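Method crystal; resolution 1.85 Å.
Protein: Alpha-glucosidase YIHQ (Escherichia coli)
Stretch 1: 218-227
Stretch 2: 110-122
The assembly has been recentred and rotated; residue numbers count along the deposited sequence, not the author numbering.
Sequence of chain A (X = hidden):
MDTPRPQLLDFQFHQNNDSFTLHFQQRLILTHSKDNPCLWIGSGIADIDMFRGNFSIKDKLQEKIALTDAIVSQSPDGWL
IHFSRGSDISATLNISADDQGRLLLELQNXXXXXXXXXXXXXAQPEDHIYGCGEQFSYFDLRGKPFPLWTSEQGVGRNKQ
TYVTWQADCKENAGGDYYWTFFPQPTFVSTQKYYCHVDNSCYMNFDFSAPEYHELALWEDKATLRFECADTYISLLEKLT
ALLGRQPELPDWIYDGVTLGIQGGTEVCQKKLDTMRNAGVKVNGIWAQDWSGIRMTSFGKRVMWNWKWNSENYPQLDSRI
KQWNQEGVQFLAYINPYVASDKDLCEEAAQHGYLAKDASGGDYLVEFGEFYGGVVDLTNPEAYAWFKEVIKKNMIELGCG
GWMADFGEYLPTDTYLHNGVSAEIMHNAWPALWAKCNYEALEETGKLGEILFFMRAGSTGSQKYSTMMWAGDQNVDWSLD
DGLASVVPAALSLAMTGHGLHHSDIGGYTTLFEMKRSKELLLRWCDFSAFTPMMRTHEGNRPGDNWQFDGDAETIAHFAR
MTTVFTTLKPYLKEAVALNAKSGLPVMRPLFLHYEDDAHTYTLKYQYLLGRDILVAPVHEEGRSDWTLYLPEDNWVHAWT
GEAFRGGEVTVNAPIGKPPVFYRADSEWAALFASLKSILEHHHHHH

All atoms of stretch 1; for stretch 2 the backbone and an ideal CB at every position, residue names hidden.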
ATOM      1  N   TRP A 218       7.037  -0.873 -20.913  1.00 20.19           N
ATOM      2  CA  TRP A 218       6.216  -1.192 -22.084  1.00 23.20           C
ATOM      3  C   TRP A 218       5.633   0.085 -22.629  1.00 21.09           C
ATOM      4  O   TRP A 218       4.410   0.309 -22.618  1.00 22.93           O
ATOM      5  CB  TRP A 218       5.135  -2.192 -21.741  1.00 23.79           C
ATOM      6  CG  TRP A 218       5.700  -3.527 -21.477  1.00 23.68           C
ATOM      7  CD1 TRP A 218       6.996  -3.818 -21.269  1.00 25.06           C
ATOM      8  CD2 TRP A 218       4.968  -4.755 -21.255  1.00 22.90           C
ATOM      9  NE1 TRP A 218       7.155  -5.159 -21.069  1.00 24.79           N
ATOM     10  CE2 TRP A 218       5.909  -5.747 -21.003  1.00 26.71           C
ATOM     11  CE3 TRP A 218       3.616  -5.107 -21.321  1.00 25.33           C
ATOM     12  CZ2 TRP A 218       5.550  -7.089 -20.802  1.00 28.86           C
ATOM     13  CZ3 TRP A 218       3.249  -6.445 -21.092  1.00 26.92           C
ATOM     14  CH2 TRP A 218       4.209  -7.410 -20.856  1.00 26.67           C
ATOM     15  N   GLU A 219       6.497   0.977 -23.070  1.00 23.93           N
ATOM     16  CA  GLU A 219       6.067   2.215 -23.691  1.00 22.57           C
ATOM     17  C   GLU A 219       7.231   2.705 -24.584  1.00 23.31           C
ATOM     18  O   GLU A 219       8.338   2.186 -24.512  1.00 21.67           O
ATOM     19  CB  GLU A 219       5.694   3.285 -22.676  1.00 25.07           C
ATOM     20  CG  GLU A 219       4.634   4.254 -23.155  1.00 28.22           C
ATOM     21  CD  GLU A 219       3.927   5.026 -22.073  1.00 33.78           C
ATOM     22  OE1 GLU A 219       3.994   4.701 -20.838  1.00 31.64           O
ATOM     23  OE2 GLU A 219       3.268   6.010 -22.467  1.00 33.07           O
ATOM     24  N   ASP A 220       6.893   3.616 -25.488  1.00 23.09           N
ATOM     25  CA  ASP A 220       7.843   4.264 -26.371  1.00 24.67           C
ATOM     26  C   ASP A 220       8.477   5.485 -25.840  1.00 28.13           C
ATOM     27  O   ASP A 220       9.352   6.081 -26.519  1.00 24.32           O
ATOM     28  CB  ASP A 220       7.069   4.644 -27.664  1.00 25.77           C
ATOM     29  CG  ASP A 220       6.007   5.710 -27.388  1.00 33.10           C
ATOM     30  OD1 ASP A 220       5.040   5.418 -26.663  1.00 32.10           O
ATOM     31  OD2 ASP A 220       6.187   6.875 -27.760  1.00 34.39           O
ATOM     32  N   LYS A 221       8.122   5.901 -24.614  1.00 28.19           N
ATOM     33  CA  LYS A 221       8.743   7.042 -23.997  1.00 27.32           C
ATOM     34  C   LYS A 221       8.862   6.779 -22.514  1.00 30.96           C
ATOM     35  O   LYS A 221       8.141   5.933 -21.960  1.00 28.25           O
ATOM     36  CB  LYS A 221       7.895   8.278 -24.240  1.00 33.96           C
ATOM     37  CG  LYS A 221       6.566   8.376 -23.473  1.00 39.09           C
ATOM     38  CD  LYS A 221       5.552   9.357 -24.095  1.00 53.21           C
ATOM     39  CE  LYS A 221       4.862  10.295 -23.104  1.00 60.66           C
ATOM     40  NZ  LYS A 221       4.013   9.684 -22.034  1.00 74.11           N
ATOM     41  N   ALA A 222       9.775   7.479 -21.873  1.00 27.85           N
ATOM     42  CA  ALA A 222       9.904   7.398 -20.410  1.00 30.07           C
ATOM     43  C   ALA A 222      10.399   8.685 -19.829  1.00 31.58           C
ATOM     44  O   ALA A 222      11.276   9.339 -20.414  1.00 30.00           O
ATOM     45  CB  ALA A 222      10.844   6.297 -20.082  1.00 25.21           C
ATOM     46  N   THR A 223       9.900   9.029 -18.652  1.00 29.62           N
ATOM     47  CA  THR A 223      10.398  10.170 -17.906  1.00 26.98           C
ATOM     48  C   THR A 223      10.756   9.721 -16.497  1.00 27.53           C
ATOM     49  O   THR A 223       9.859   9.195 -15.790  1.00 24.29           O
ATOM     50  CB  THR A 223       9.309  11.210 -17.791  1.00 28.77           C
ATOM     51  OG1 THR A 223       8.950  11.663 -19.122  1.00 36.48           O
ATOM     52  CG2 THR A 223       9.800  12.362 -16.969  1.00 31.87           C
ATOM     53  N   LEU A 224      12.011   9.924 -16.121  1.00 24.72           N
ATOM     54  CA  LEU A 224      12.530   9.535 -14.808  1.00 23.66           C
ATOM     55  C   LEU A 224      13.080  10.774 -14.083  1.00 27.59           C
ATOM     56  O   LEU A 224      13.748  11.602 -14.695  1.00 23.91           O
ATOM     57  CB  LEU A 224      13.689   8.552 -14.959  1.00 22.95           C
ATOM     58  CG  LEU A 224      13.468   7.309 -15.795  1.00 26.05           C
ATOM     59  CD1 LEU A 224      13.710   7.593 -17.291  1.00 28.85           C
ATOM     60  CD2 LEU A 224      14.331   6.160 -15.292  1.00 27.52           C
ATOM     61  N   ARG A 225      12.870  10.862 -12.788  1.00 23.96           N
ATOM     62  CA  ARG A 225      13.369  11.993 -11.990  1.00 27.78           C
ATOM     63  C   ARG A 225      14.132  11.440 -10.841  1.00 27.86           C
ATOM     64  O   ARG A 225      13.726  10.426 -10.266  1.00 25.84           O
ATOM     65  CB  ARG A 225      12.225  12.754 -11.385  1.00 31.55           C
ATOM     66  CG  ARG A 225      11.538  13.753 -12.309  1.00 40.78           C
ATOM     67  CD  ARG A 225      10.173  14.117 -11.685  1.00 39.37           C
ATOM     68  NE  ARG A 225       9.148  14.107 -12.698  1.00 48.63           N
ATOM     69  CZ  ARG A 225       9.007  15.080 -13.574  1.00 48.68           C
ATOM     70  NH1 ARG A 225       9.784  16.145 -13.491  1.00 51.59           N
ATOM     71  NH2 ARG A 225       8.094  14.987 -14.505  1.00 46.93           N
ATOM     72  N   PHE A 226      15.228  12.113 -10.471  1.00 27.20           N
ATOM     73  CA  PHE A 226      16.082  11.689  -9.342  1.00 23.45           C
ATOM     74  C   PHE A 226      16.366  12.879  -8.436  1.00 28.39           C
ATOM     75  O   PHE A 226      16.447  14.083  -8.910  1.00 30.78           O
ATOM     76  CB  PHE A 226      17.423  11.138  -9.762  1.00 26.45           C
ATOM     77  CG  PHE A 226      17.395  10.026 -10.743  1.00 22.63           C
ATOM     78  CD1 PHE A 226      17.000  10.242 -12.054  1.00 24.36           C
ATOM     79  CD2 PHE A 226      17.834   8.760 -10.382  1.00 23.55           C
ATOM     80  CE1 PHE A 226      17.032   9.236 -12.962  1.00 26.38           C
ATOM     81  CE2 PHE A 226      17.882   7.740 -11.293  1.00 24.97           C
ATOM     82  CZ  PHE A 226      17.464   7.983 -12.604  1.00 27.73           C
ATOM     83  N   GLU A 227      16.440  12.624  -7.128  1.00 28.11           N
ATOM     84  CA  GLU A 227      17.026  13.617  -6.197  1.00 27.05           C
ATOM     85  C   GLU A 227      17.855  12.858  -5.239  1.00 29.35           C
ATOM     86  O   GLU A 227      17.545  11.709  -4.917  1.00 25.56           O
ATOM     87  CB  GLU A 227      16.045  14.380  -5.384  1.00 34.12           C
ATOM     88  CG  GLU A 227      15.468  15.597  -5.956  1.00 35.40           C
ATOM     89  CD  GLU A 227      14.572  16.348  -4.985  1.00 36.16           C
ATOM     90  OE1 GLU A 227      13.386  15.946  -4.846  1.00 32.45           O
ATOM     91  OE2 GLU A 227      15.004  17.419  -4.477  1.00 32.62           O
ATOM     92  N   UNK A 110      12.182   6.739 -31.442  1.00 27.23           N
ATOM     93  CA  UNK A 110      11.923   7.254 -32.817  1.00 30.07           C
ATOM     94  C   UNK A 110      10.504   7.206 -33.236  1.00 31.01           C
ATOM     95  O   UNK A 110       9.954   8.140 -33.720  1.00 30.41           O
ATOM     96  CB  UNK A 110      12.739   6.468 -33.845  1.00 30.07           C
ATOM     97  N   UNK A 111       9.847   6.092 -33.038  1.00 33.79           N
ATOM     98  CA  UNK A 111       8.397   6.084 -33.269  1.00 34.43           C
ATOM     99  C   UNK A 111       7.644   5.215 -32.263  1.00 37.94           C
ATOM    100  O   UNK A 111       8.262   4.284 -31.607  1.00 32.99           O
ATOM    101  CB  UNK A 111       8.100   5.594 -34.687  1.00 34.43           C
ATOM    102  N   UNK A 112       6.328   5.463 -32.253  1.00 31.84           N
ATOM    103  CA  UNK A 112       5.355   4.800 -31.387  1.00 40.40           C
ATOM    104  C   UNK A 112       5.387   3.301 -31.523  1.00 33.16           C
ATOM    105  O   UNK A 112       5.051   2.636 -30.565  1.00 35.80           O
ATOM    106  CB  UNK A 112       3.944   5.306 -31.691  1.00 40.40           C
ATOM    107  N   UNK A 113       5.848   2.746 -32.658  1.00 32.32           N
ATOM    108  CA  UNK A 113       5.839   1.294 -32.803  1.00 34.76           C
ATOM    109  C   UNK A 113       6.874   0.611 -31.968  1.00 30.19           C
ATOM    110  O   UNK A 113       6.764  -0.564 -31.688  1.00 28.08           O
ATOM    111  CB  UNK A 113       6.046   0.908 -34.269  1.00 34.76           C
ATOM    112  N   UNK A 114       7.880   1.366 -31.565  1.00 26.29           N
ATOM    113  CA  UNK A 114       8.896   0.789 -30.698  1.00 27.06           C
ATOM    114  C   UNK A 114       8.385   1.029 -29.280  1.00 25.00           C
ATOM    115  O   UNK A 114       8.723   2.020 -28.641  1.00 24.04           O
ATOM    116  CB  UNK A 114      10.280   1.399 -30.931  1.00 27.06           C
ATOM    117  N   UNK A 115       7.525   0.113 -28.829  1.00 23.92           N
ATOM    118  CA  UNK A 115       6.871   0.231 -27.499  1.00 23.21           C
ATOM    119  C   UNK A 115       7.522  -0.548 -26.345  1.00 25.05           C
ATOM    120  O   UNK A 115       6.830  -0.971 -25.391  1.00 22.65           O
ATOM    121  CB  UNK A 115       5.420  -0.239 -27.623  1.00 23.21           C
ATOM    122  N   UNK A 116       8.818  -0.772 -26.448  1.00 22.49           N
ATOM    123  CA  UNK A 116       9.653  -1.376 -25.409  1.00 24.70           C
ATOM    124  C   UNK A 116      10.929  -0.531 -25.193  1.00 26.25           C
ATOM    125  O   UNK A 116      11.529  -0.022 -26.178  1.00 22.55           O
ATOM    126  CB  UNK A 116      10.017  -2.813 -25.788  1.00 24.70           C
ATOM    127  N   UNK A 117      11.270  -0.313 -23.925  1.00 20.16           N
ATOM    128  CA  UNK A 117      12.487   0.351 -23.572  1.00 22.10           C
ATOM    129  C   UNK A 117      13.118  -0.522 -22.466  1.00 24.02           C
ATOM    130  O   UNK A 117      12.424  -1.017 -21.532  1.00 24.69           O
ATOM    131  CB  UNK A 117      12.240   1.793 -23.125  1.00 22.10           C
ATOM    132  N   UNK A 118      14.428  -0.703 -22.528  1.00 18.89           N
ATOM    133  CA  UNK A 118      15.217  -1.221 -21.393  1.00 21.11           C
ATOM    134  C   UNK A 118      16.330  -0.247 -21.118  1.00 22.92           C
ATOM    135  O   UNK A 118      17.132   0.041 -22.035  1.00 23.43           O
ATOM    136  CB  UNK A 118      15.777  -2.617 -21.674  1.00 21.11           C
ATOM    137  N   UNK A 119      16.403   0.304 -19.894  1.00 21.09           N
ATOM    138  CA  UNK A 119      17.417   1.247 -19.531  1.00 22.36           C
ATOM    139  C   UNK A 119      18.156   0.753 -18.335  1.00 24.79           C
ATOM    140  O   UNK A 119      17.510   0.392 -17.347  1.00 24.08           O
ATOM    141  CB  UNK A 119      16.819   2.630 -19.268  1.00 22.36           C
ATOM    142  N   UNK A 120      19.495   0.717 -18.413  1.00 26.62           N
ATOM    143  CA  UNK A 120      20.355   0.377 -17.281  1.00 25.63           C
ATOM    144  C   UNK A 120      20.910   1.614 -16.578  1.00 29.03           C
ATOM    145  O   UNK A 120      21.491   2.566 -17.172  1.00 25.15           O
ATOM    146  CB  UNK A 120      21.511  -0.508 -17.753  1.00 25.63           C
ATOM    147  N   UNK A 121      20.733   1.594 -15.270  1.00 25.29           N
ATOM    148  CA  UNK A 121      21.315   2.503 -14.367  1.00 25.04           C
ATOM    149  C   UNK A 121      22.521   1.888 -13.685  1.00 25.41           C
ATOM    150  O   UNK A 121      22.530   0.738 -13.273  1.00 25.29           O
ATOM    151  CB  UNK A 121      20.276   2.963 -13.343  1.00 25.04           C
ATOM    152  N   UNK A 122      23.607   2.650 -13.573  1.00 24.32           N
ATOM    153  CA  UNK A 122      24.793   2.117 -12.962  1.00 23.45           C
ATOM    154  C   UNK A 122      24.433   1.824 -11.426  1.00 21.63           C
ATOM    155  O   UNK A 122      23.656   2.552 -10.842  1.00 22.34           O
ATOM    156  CB  UNK A 122      25.957   3.097 -13.121  1.00 23.45           C
TER

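Position 110 has nothing of stretch 1 near its CB, so many polar residues would serve; it is Asp-110. At 111 the CB again points away, at the start of a type I turn ending at 114, where Asn, Asp or Ser suits because a short acceptor can catch a turn amide. The residue is Asn-111: its OD1 accepts from the backbone N of position 113, 2.9 Å away, while its own N donates to Asp-110 OD1 at 2.8 Å.

Position 112 carries a helical backbone and a CB directed away, yet 4.8 Å from Asp-220 CG. A small, polar or flexible residue could fit. Leu-112 bends its end back, bringing CD2 within 3.2 Å of Asp-220 OD2, a tight contact rather than a polar match. Position 113, pointing into space clear of stretch 1, tolerates most turn formers and is Asn-113.

At 114 the backbone does the work: its O lies 3.3 Å from Asp-220 CA in a CA-H...O contact. The sideways CB meets nothing within 5.5 Å, leaving the side chain free to find a partner elsewhere. The end of His-114 leads away, and its ND1 donates to Asp-110 OD1 at 2.7 Å, while the turn itself is closed by His-114 N donating to Asn-111 O at 2.9 Å.

Position 115 sits beside the 219–220 backbone, its CB 4.6 Å from Glu-219 C. A modest polar residue is plausible, and Asn-115 fills it, its amide bonded elsewhere in the structure. Its O comes 3.0 Å from Glu-219 N, but the angle is too poor for a hydrogen bond.

From 116 the chain is extended. The CB there points away, but the indole of Trp-218 offers a broad face to a long side chain that can return, so Arg, Lys or Met are candidates. Arg-116, m at chi1 and chi2, lays its guanidinium flat on the indole, planes at 9°, with CZ 3.6 Å from the five-membered ring centroid: a stack and a cation-pi contact together. NH1 also donates to Asn-115 O at 2.8 Å, which helps fix the group over the ring.

At 117 the CB is 4.2 Å from Glu-219 O, and Ala-222 CB turns toward this side. A branched or extended aliphatic suits; Ile-117 reaches out with CD1, 4.2 Å from Ala-222 CB and 3.4 Å from Glu-219 O.

Positions 118, 120 and 122 have nothing of stretch 1 within 5.5 Å of their CB, so this contact sets no rule and almost any residue suiting an extended strand would do; they are Trp-118, Arg-120 and Ala-122. Between them, 119 and 121 point toward Leu-224 and Phe-226, too far for a small residue to touch, so larger apolar ones fit. Leu-119 CD2 meets Leu-224 CD2 at 4.0 Å, and Leu-121 CD1 approaches the edge of the Phe-226 ring, 4.0 Å from CE2.

Stretch 2 110-122: DNLNHNRIWLRLA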
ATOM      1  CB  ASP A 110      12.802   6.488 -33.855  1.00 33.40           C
ATOM      2  CG  ASP A 110      12.719   4.899 -33.760  1.00 37.02           C
ATOM      3  OD1 ASP A 110      11.962   4.320 -32.865  1.00 34.07           O
ATOM      4  OD2 ASP A 110      13.480   4.168 -34.524  1.00 28.01           O
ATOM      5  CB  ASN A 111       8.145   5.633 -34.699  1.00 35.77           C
ATOM      6  CG  ASN A 111       8.603   4.219 -34.951  1.00 40.94           C
ATOM      7  OD1 ASN A 111       7.966   3.249 -34.528  1.00 43.55           O
ATOM      8  ND2 ASN A 111       9.703   4.080 -35.626  1.00 42.72           N
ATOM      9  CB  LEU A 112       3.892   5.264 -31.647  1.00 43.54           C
ATOM     10  CG  LEU A 112       3.347   6.570 -31.052  1.00 53.69           C
ATOM     11  CD1 LEU A 112       1.855   6.688 -31.391  1.00 51.31           C
ATOM     12  CD2 LEU A 112       3.554   6.682 -29.543  1.00 57.60           C
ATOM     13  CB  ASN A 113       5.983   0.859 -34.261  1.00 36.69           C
ATOM     14  CG  ASN A 113       4.803   1.318 -35.080  1.00 46.40           C
ATOM     15  OD1 ASN A 113       3.687   1.010 -34.732  1.00 47.76           O
ATOM     16  ND2 ASN A 113       5.035   2.169 -36.042  1.00 51.62           N
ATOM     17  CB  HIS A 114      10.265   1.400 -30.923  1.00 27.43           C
ATOM     18  CG  HIS A 114      10.938   0.867 -32.143  1.00 31.00           C
ATOM     19  ND1 HIS A 114      11.656   1.663 -33.002  1.00 30.50           N
ATOM     20  CD2 HIS A 114      10.968  -0.376 -32.672  1.00 34.86           C
ATOM     21  CE1 HIS A 114      12.125   0.930 -33.997  1.00 28.26           C
ATOM     22  NE2 HIS A 114      11.753  -0.317 -33.801  1.00 34.42           N
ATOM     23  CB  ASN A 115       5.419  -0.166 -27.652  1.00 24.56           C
ATOM     24  CG  ASN A 115       5.227  -1.640 -27.933  1.00 23.70           C
ATOM     25  OD1 ASN A 115       6.146  -2.394 -28.332  1.00 25.65           O
ATOM     26  ND2 ASN A 115       4.031  -2.098 -27.630  1.00 23.70           N
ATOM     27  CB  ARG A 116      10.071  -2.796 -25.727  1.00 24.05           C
ATOM     28  CG  ARG A 116       8.903  -3.776 -25.914  1.00 25.27           C
ATOM     29  CD  ARG A 116       8.303  -4.176 -24.564  1.00 25.23           C
ATOM     30  NE  ARG A 116       7.096  -5.026 -24.655  1.00 24.47           N
ATOM     31  CZ  ARG A 116       5.825  -4.603 -24.774  1.00 25.28           C
ATOM     32  NH1 ARG A 116       5.487  -3.344 -24.880  1.00 25.65           N
ATOM     33  NH2 ARG A 116       4.872  -5.509 -24.850  1.00 26.09           N
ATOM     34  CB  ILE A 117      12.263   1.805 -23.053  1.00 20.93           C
ATOM     35  CG1 ILE A 117      11.835   2.798 -24.113  1.00 23.58           C
ATOM     36  CG2 ILE A 117      13.485   2.252 -22.203  1.00 23.62           C
ATOM     37  CD1 ILE A 117      11.054   4.019 -23.545  1.00 24.48           C
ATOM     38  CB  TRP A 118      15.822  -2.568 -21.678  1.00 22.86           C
ATOM     39  CG  TRP A 118      14.914  -3.693 -22.018  1.00 25.81           C
ATOM     40  CD1 TRP A 118      14.595  -4.776 -21.174  1.00 25.79           C
ATOM     41  CD2 TRP A 118      14.196  -3.932 -23.251  1.00 25.10           C
ATOM     42  NE1 TRP A 118      13.734  -5.615 -21.817  1.00 27.25           N
ATOM     43  CE2 TRP A 118      13.481  -5.156 -23.089  1.00 26.10           C
ATOM     44  CE3 TRP A 118      14.116  -3.275 -24.470  1.00 24.06           C
ATOM     45  CZ2 TRP A 118      12.731  -5.720 -24.100  1.00 25.12           C
ATOM     46  CZ3 TRP A 118      13.350  -3.811 -25.454  1.00 23.54           C
ATOM     47  CH2 TRP A 118      12.663  -5.042 -25.274  1.00 28.95           C
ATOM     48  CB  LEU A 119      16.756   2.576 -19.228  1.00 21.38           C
ATOM     49  CG  LEU A 119      17.667   3.692 -18.682  1.00 25.49           C
ATOM     50  CD1 LEU A 119      18.582   4.281 -19.779  1.00 25.84           C
ATOM     51  CD2 LEU A 119      16.823   4.822 -18.108  1.00 24.86           C
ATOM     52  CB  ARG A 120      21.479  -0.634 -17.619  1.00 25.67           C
ATOM     53  CG  ARG A 120      21.027  -1.885 -18.312  1.00 24.93           C
ATOM     54  CD  ARG A 120      22.128  -2.862 -18.565  1.00 26.24           C
ATOM     55  NE  ARG A 120      21.565  -4.123 -18.985  1.00 27.50           N
ATOM     56  CZ  ARG A 120      22.320  -5.175 -19.300  1.00 30.45           C
ATOM     57  NH1 ARG A 120      23.629  -5.088 -19.277  1.00 32.52           N
ATOM     58  NH2 ARG A 120      21.775  -6.304 -19.655  1.00 30.98           N
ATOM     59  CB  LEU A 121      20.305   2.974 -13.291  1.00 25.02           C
ATOM     60  CG  LEU A 121      18.971   3.518 -13.793  1.00 26.68           C
ATOM     61  CD1 LEU A 121      18.134   3.919 -12.582  1.00 28.80           C
ATOM     62  CD2 LEU A 121      19.155   4.707 -14.691  1.00 28.04           C
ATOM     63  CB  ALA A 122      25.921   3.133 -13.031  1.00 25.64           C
TER
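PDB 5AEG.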